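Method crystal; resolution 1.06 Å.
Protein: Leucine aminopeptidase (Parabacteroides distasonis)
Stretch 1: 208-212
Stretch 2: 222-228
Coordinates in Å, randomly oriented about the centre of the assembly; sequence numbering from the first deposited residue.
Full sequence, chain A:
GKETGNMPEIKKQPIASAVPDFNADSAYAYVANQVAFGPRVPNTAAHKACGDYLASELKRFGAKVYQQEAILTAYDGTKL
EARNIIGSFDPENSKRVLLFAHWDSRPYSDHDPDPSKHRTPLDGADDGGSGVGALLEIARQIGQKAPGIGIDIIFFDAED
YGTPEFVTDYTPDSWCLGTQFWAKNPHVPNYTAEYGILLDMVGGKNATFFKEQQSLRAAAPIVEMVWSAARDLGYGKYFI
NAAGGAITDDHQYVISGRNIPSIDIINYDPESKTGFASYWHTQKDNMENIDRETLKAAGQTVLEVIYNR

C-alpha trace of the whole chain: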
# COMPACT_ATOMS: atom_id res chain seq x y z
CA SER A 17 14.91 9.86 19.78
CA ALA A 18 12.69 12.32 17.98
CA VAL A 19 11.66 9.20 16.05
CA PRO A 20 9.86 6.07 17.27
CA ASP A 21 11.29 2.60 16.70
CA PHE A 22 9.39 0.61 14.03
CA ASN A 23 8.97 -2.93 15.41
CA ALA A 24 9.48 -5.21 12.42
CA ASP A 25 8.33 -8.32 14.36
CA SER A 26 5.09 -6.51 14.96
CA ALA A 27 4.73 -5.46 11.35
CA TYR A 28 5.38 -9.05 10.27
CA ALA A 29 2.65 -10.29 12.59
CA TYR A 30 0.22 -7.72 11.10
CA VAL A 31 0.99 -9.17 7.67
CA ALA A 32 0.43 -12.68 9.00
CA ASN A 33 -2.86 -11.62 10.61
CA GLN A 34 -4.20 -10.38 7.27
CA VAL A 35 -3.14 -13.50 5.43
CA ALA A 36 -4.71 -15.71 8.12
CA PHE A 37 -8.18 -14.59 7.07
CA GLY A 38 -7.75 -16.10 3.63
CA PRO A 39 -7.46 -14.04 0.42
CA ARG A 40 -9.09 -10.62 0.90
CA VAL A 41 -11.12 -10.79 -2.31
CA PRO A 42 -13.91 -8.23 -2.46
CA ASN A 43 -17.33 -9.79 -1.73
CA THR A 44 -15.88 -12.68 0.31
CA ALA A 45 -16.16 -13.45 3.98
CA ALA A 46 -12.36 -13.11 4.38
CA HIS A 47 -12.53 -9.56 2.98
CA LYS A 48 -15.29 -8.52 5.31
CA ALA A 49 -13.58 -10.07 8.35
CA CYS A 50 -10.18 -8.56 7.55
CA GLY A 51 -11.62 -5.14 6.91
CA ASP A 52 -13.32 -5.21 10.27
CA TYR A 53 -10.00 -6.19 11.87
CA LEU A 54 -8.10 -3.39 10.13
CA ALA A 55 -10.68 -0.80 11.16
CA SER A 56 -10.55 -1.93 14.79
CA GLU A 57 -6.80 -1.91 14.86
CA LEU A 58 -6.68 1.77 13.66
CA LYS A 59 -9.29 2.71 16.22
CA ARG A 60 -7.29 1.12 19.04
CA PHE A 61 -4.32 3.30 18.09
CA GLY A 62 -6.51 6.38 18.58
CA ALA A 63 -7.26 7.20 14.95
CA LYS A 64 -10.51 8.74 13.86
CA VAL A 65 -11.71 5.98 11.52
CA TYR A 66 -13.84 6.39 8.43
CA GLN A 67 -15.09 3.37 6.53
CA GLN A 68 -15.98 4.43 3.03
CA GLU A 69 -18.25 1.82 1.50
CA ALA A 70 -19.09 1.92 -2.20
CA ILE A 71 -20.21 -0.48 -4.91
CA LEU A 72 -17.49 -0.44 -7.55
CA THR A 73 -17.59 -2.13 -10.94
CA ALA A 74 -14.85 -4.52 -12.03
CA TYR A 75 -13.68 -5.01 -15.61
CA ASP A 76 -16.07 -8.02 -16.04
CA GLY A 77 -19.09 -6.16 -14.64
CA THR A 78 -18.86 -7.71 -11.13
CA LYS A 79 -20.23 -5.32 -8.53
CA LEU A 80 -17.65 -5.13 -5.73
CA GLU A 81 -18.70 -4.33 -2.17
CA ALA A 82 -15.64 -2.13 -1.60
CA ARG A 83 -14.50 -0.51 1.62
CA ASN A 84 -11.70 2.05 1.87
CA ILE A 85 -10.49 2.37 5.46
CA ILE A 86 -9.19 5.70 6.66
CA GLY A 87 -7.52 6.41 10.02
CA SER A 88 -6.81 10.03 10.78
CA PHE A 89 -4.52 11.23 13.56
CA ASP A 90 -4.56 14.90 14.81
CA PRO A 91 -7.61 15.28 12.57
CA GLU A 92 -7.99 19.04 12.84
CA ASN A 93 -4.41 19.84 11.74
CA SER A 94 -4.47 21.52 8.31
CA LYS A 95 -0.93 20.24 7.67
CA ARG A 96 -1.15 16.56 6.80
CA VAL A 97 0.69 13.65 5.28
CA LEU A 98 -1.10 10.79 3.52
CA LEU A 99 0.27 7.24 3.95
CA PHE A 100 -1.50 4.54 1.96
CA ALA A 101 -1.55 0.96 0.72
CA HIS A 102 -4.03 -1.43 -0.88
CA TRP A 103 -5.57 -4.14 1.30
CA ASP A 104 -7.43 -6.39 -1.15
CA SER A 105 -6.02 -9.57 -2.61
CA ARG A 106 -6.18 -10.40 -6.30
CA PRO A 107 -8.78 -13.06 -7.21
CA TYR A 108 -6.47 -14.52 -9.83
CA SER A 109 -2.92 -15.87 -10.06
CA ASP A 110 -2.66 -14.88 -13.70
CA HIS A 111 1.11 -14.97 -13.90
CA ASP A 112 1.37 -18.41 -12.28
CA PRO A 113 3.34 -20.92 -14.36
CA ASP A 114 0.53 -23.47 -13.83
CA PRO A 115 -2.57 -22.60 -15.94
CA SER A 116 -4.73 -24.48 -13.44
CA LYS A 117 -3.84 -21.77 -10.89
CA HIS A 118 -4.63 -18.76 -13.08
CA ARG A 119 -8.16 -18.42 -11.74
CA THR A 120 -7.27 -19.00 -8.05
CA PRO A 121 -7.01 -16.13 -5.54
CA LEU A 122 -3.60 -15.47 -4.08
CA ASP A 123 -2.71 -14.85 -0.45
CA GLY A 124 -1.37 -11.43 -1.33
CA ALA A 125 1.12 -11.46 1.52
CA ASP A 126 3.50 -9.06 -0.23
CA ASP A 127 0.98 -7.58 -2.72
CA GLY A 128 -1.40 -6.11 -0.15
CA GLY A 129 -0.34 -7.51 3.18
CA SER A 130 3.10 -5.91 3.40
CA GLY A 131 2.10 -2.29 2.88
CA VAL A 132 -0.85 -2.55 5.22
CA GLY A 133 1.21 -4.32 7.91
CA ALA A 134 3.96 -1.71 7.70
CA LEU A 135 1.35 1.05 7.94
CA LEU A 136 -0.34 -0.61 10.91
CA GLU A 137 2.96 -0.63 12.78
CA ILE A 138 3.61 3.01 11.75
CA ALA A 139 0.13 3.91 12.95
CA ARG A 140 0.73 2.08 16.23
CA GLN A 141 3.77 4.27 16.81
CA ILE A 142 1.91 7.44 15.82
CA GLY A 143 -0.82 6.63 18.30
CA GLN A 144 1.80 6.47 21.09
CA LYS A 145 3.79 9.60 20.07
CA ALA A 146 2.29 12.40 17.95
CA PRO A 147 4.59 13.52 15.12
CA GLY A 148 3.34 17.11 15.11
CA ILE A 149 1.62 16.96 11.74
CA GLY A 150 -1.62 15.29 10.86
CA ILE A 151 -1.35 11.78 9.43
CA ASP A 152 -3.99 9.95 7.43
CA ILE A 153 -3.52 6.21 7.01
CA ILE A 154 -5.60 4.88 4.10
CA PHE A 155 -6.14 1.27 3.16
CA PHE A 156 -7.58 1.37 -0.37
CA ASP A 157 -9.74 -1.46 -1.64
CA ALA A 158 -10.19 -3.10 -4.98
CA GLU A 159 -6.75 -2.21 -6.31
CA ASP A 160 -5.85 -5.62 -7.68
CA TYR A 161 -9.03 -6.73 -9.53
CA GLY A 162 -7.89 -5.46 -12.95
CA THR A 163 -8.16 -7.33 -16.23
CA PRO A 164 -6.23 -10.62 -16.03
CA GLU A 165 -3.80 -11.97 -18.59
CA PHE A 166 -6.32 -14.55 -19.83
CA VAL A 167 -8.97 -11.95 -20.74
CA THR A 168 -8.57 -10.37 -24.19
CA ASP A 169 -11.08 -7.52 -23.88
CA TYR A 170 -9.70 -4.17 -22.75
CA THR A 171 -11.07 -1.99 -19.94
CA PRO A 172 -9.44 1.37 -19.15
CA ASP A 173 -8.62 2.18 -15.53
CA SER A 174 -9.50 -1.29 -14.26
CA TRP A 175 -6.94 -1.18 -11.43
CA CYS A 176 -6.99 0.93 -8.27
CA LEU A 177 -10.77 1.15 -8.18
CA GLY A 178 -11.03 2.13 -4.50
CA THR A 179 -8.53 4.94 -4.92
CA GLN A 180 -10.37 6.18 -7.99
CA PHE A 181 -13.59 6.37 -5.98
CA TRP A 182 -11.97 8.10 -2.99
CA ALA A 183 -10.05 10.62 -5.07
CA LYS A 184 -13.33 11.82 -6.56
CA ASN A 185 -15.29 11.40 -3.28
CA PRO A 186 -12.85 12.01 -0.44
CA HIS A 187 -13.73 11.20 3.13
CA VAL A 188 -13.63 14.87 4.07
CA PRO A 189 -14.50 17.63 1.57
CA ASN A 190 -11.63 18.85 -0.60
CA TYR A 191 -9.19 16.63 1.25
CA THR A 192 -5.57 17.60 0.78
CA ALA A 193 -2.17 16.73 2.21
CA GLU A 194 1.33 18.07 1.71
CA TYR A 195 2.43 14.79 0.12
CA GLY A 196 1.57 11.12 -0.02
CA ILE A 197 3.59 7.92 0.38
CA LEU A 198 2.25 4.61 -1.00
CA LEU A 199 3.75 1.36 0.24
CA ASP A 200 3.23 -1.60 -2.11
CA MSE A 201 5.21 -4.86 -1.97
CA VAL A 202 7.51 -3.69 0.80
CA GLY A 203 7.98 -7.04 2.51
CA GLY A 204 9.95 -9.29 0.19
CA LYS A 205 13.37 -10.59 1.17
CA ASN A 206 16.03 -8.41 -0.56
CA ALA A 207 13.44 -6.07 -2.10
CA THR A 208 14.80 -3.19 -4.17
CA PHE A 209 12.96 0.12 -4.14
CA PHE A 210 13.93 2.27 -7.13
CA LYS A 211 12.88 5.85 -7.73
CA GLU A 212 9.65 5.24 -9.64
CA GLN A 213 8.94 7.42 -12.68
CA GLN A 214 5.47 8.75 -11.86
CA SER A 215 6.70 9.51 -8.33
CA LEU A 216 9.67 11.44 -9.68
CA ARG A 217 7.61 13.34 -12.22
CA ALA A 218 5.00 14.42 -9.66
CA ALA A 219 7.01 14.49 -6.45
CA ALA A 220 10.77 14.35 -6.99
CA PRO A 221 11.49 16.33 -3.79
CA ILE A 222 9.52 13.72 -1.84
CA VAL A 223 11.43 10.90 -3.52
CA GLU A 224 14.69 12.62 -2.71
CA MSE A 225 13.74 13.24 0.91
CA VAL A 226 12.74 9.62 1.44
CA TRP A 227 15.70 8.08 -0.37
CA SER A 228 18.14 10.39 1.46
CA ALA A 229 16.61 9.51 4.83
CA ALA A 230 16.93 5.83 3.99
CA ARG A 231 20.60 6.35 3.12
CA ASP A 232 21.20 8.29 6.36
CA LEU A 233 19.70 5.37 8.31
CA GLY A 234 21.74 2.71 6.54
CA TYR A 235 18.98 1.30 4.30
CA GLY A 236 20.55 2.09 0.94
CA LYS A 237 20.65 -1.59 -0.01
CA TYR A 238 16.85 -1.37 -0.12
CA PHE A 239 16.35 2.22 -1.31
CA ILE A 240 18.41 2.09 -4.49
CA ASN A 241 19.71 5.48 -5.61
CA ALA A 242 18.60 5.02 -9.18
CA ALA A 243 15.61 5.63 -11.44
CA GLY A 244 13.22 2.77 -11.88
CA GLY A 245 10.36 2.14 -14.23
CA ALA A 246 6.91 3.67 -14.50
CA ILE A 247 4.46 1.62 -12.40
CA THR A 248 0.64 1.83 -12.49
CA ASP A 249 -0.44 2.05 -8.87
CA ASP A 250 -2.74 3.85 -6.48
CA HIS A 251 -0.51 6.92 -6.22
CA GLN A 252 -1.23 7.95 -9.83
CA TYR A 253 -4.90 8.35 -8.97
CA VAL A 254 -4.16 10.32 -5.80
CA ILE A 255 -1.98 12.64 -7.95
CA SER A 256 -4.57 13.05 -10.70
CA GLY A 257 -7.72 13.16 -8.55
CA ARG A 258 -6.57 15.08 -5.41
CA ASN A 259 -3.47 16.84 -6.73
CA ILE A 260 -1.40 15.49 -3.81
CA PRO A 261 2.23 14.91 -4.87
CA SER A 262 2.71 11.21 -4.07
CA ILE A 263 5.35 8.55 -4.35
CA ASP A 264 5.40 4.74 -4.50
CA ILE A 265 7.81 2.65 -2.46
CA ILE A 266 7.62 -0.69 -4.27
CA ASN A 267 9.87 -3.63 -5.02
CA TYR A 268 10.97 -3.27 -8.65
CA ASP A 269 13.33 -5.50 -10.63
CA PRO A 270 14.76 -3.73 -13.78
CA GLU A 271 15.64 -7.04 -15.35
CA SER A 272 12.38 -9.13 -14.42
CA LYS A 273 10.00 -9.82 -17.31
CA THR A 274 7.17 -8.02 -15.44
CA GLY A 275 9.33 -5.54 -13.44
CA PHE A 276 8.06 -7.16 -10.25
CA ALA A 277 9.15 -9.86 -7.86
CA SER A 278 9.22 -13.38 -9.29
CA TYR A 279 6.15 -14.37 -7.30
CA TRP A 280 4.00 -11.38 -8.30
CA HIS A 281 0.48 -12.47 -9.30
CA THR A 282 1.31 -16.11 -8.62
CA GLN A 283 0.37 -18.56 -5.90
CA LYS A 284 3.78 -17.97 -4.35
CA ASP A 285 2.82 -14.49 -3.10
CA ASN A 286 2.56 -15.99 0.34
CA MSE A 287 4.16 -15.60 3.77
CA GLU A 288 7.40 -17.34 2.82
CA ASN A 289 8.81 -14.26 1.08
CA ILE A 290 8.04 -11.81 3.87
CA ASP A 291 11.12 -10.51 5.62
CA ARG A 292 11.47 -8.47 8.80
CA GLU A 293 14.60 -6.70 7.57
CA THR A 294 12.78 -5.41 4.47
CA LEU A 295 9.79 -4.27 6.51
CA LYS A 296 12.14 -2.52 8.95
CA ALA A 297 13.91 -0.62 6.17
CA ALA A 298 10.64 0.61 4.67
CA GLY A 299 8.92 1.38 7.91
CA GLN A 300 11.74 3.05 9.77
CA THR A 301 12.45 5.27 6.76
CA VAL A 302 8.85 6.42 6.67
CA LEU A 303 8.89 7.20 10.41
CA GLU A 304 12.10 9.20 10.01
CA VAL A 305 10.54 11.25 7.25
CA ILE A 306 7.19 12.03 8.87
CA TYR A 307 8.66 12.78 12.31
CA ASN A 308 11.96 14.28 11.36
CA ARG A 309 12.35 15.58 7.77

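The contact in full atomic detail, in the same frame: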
# COMPACT_ATOMS: atom_id res chain seq x y z
N THR A 208 14.10 -4.35 -3.66
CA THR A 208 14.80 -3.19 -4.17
C THR A 208 13.81 -2.13 -4.59
O THR A 208 13.07 -2.33 -5.55
CB THR A 208 15.75 -3.58 -5.31
OG1 THR A 208 15.06 -4.29 -6.34
CG2 THR A 208 16.91 -4.42 -4.81
N PHE A 209 13.84 -1.00 -3.88
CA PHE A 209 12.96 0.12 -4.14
C PHE A 209 13.72 1.15 -4.97
O PHE A 209 14.67 1.79 -4.48
CB PHE A 209 12.48 0.77 -2.84
CG PHE A 209 11.97 -0.21 -1.80
CD1 PHE A 209 11.08 -1.21 -2.11
CD2 PHE A 209 12.39 -0.10 -0.48
CE1 PHE A 209 10.60 -2.08 -1.15
CE2 PHE A 209 11.91 -0.97 0.49
CZ PHE A 209 11.03 -1.96 0.16
N PHE A 210 13.34 1.28 -6.25
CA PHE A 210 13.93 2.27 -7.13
C PHE A 210 13.06 3.52 -7.12
O PHE A 210 11.93 3.54 -6.64
CB PHE A 210 14.03 1.68 -8.56
CG PHE A 210 15.13 0.67 -8.75
CD1 PHE A 210 15.02 -0.63 -8.29
CD2 PHE A 210 16.27 1.05 -9.40
CE1 PHE A 210 16.02 -1.53 -8.49
CE2 PHE A 210 17.31 0.13 -9.59
CZ PHE A 210 17.17 -1.14 -9.15
N LYS A 211 13.63 4.60 -7.66
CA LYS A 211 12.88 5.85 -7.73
C LYS A 211 11.90 5.75 -8.92
O LYS A 211 12.31 5.76 -10.10
CB LYS A 211 13.84 7.03 -7.88
CG LYS A 211 14.82 7.14 -6.74
CD LYS A 211 15.75 8.31 -6.94
CE LYS A 211 16.83 8.37 -5.94
NZ LYS A 211 17.75 9.53 -6.26
N GLU A 212 10.62 5.57 -8.60
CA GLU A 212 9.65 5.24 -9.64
C GLU A 212 9.31 6.48 -10.48
O GLU A 212 9.29 7.59 -9.98
CB GLU A 212 8.45 4.59 -8.91
CG GLU A 212 7.34 4.08 -9.79
CD GLU A 212 6.38 5.13 -10.29
OE1 GLU A 212 6.06 6.06 -9.51
OE2 GLU A 212 5.93 5.02 -11.48
N ILE A 222 9.96 14.71 -2.80
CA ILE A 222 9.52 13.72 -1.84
C ILE A 222 10.35 12.45 -2.00
O ILE A 222 10.80 11.87 -1.02
CB ILE A 222 8.00 13.43 -1.94
CG1 ILE A 222 7.17 14.75 -1.92
CG2 ILE A 222 7.55 12.46 -0.85
CD1 ILE A 222 7.42 15.65 -0.70
N VAL A 223 10.53 12.01 -3.25
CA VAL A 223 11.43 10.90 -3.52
C VAL A 223 12.80 11.14 -2.90
O VAL A 223 13.36 10.29 -2.21
CB VAL A 223 11.56 10.57 -5.03
CG1 VAL A 223 12.57 9.45 -5.25
CG2 VAL A 223 10.20 10.22 -5.65
N GLU A 224 13.37 12.31 -3.20
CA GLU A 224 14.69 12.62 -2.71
C GLU A 224 14.76 12.62 -1.18
O GLU A 224 15.71 12.12 -0.60
CB GLU A 224 15.21 13.92 -3.31
CG GLU A 224 15.48 13.74 -4.83
CD GLU A 224 16.50 12.68 -5.12
OE1 GLU A 224 17.59 12.71 -4.45
OE2 GLU A 224 16.23 11.85 -6.02
N MSE A 225 13.77 13.21 -0.54
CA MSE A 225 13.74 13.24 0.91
C MSE A 225 13.71 11.84 1.50
O MSE A 225 14.45 11.53 2.44
CB MSE A 225 12.50 14.00 1.35
CG MSE A 225 12.17 13.96 2.86
SE MSE A 225 10.66 14.96 3.40
CE MSE A 225 9.30 14.01 2.40
N VAL A 226 12.86 10.97 0.96
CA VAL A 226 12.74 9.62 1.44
C VAL A 226 14.01 8.79 1.18
O VAL A 226 14.51 8.11 2.08
CB VAL A 226 11.45 8.93 0.85
CG1 VAL A 226 11.42 7.43 1.18
CG2 VAL A 226 10.23 9.65 1.37
N TRP A 227 14.55 8.86 -0.05
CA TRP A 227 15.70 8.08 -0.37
C TRP A 227 16.93 8.56 0.42
O TRP A 227 17.78 7.75 0.81
CB TRP A 227 15.98 8.08 -1.90
CG TRP A 227 15.38 6.88 -2.64
CD1 TRP A 227 16.09 5.93 -3.26
CD2 TRP A 227 13.99 6.45 -2.70
NE1 TRP A 227 15.26 4.95 -3.74
CE2 TRP A 227 13.97 5.26 -3.43
CE3 TRP A 227 12.81 6.99 -2.27
CZ2 TRP A 227 12.79 4.55 -3.67
CZ3 TRP A 227 11.63 6.28 -2.49
CH2 TRP A 227 11.63 5.10 -3.20
N SER A 228 17.04 9.86 0.66
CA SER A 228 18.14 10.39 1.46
C SER A 228 18.02 9.96 2.91
O SER A 228 19.02 9.60 3.53
CB SER A 228 18.16 11.91 1.36
OG SER A 228 18.64 12.32 0.08

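The contact between strand 209-211 and helix 222-228 is small, burying 295 Å² in total, and it rests mainly on two side chains, Lys211 from the strand and Trp227 from the helix. The two elements run in roughly opposing directions, with an angle of 143° between their N-to-C directions, and their axes come no closer than 10.1 Å. At that separation the backbones do not touch, and the closest contacts all involve at least one side chain. The nearest CA atoms are those of Lys211 and Val223, 6.7 Å apart.

Lys211 has the largest covered area of any residue here, 98 Å². Its CA-to-CB bond points sideways relative to the helix, yet the end of the chain comes nearer, with chi1 m and chi2 to chi4 all t. The extended chain runs obliquely across the face of the helix: its CG meets both Val223 and Trp227, its CE meets Trp227 again, and its NZ reaches Glu224. Near its base, Lys211 CG lies 3.6 Å from Val223 CG1, an apolar contact with a residue whose CA-to-CB bond points toward the strand. The same CG atom sits over one face of the indole, 3.8 Å from the centroid of the five-membered ring of Trp227 and only 12° off the ring normal, a CH-pi arrangement. Farther out, Lys211 CE approaches Trp227 CD1 at 3.7 Å, so the aliphatic portion of the lysine continues past the ring while its charge is carried beyond it.

That charge is met by Glu224. Lys211 NZ donates a hydrogen bond to Glu224 OE2 at 2.8 Å; with opposite charges on the two groups, this contact is also a salt bridge. The CA-to-CB bond of Glu224 points away from the strand, but with chi1 and chi2 both m the side chain folds back and brings its carboxylate within reach of the ammonium group. Lys211 NZ is also hydrogen-bonded elsewhere in the structure.

Trp227, with 87 Å² covered, is the helix's principal contribution. It lies one turn beyond Val223, and the hydrogen bond from Trp227 N to Val223 O, 2.9 Å long, belongs to the helical repeat that sets both residues on the side facing the strand. Its CA-to-CB bond points toward the strand, and its chi1 is -95°, between the usual wells. While Lys211 covers a face of the ring, Phe209 O lies at its edge, near the ring plane, where it accepts a weak hydrogen bond from Trp227 NE1: the distance is 3.3 Å and the angle at the hydrogen is 134°, well short of linear. The indole nitrogen has a further hydrogen bond elsewhere in the structure. Phe210 O also approaches the ring, 3.3 Å from Trp227 CZ2.

The phenylalanine side chains themselves take a lesser part. Phe209 CB packs against Trp227 CZ2 at 3.9 Å, but the end of its side chain leads away from the helix, and the CA-to-CB bond of Phe210 points away. The closest approach of each phenylalanine to the tryptophan is made by its backbone carbonyl oxygen.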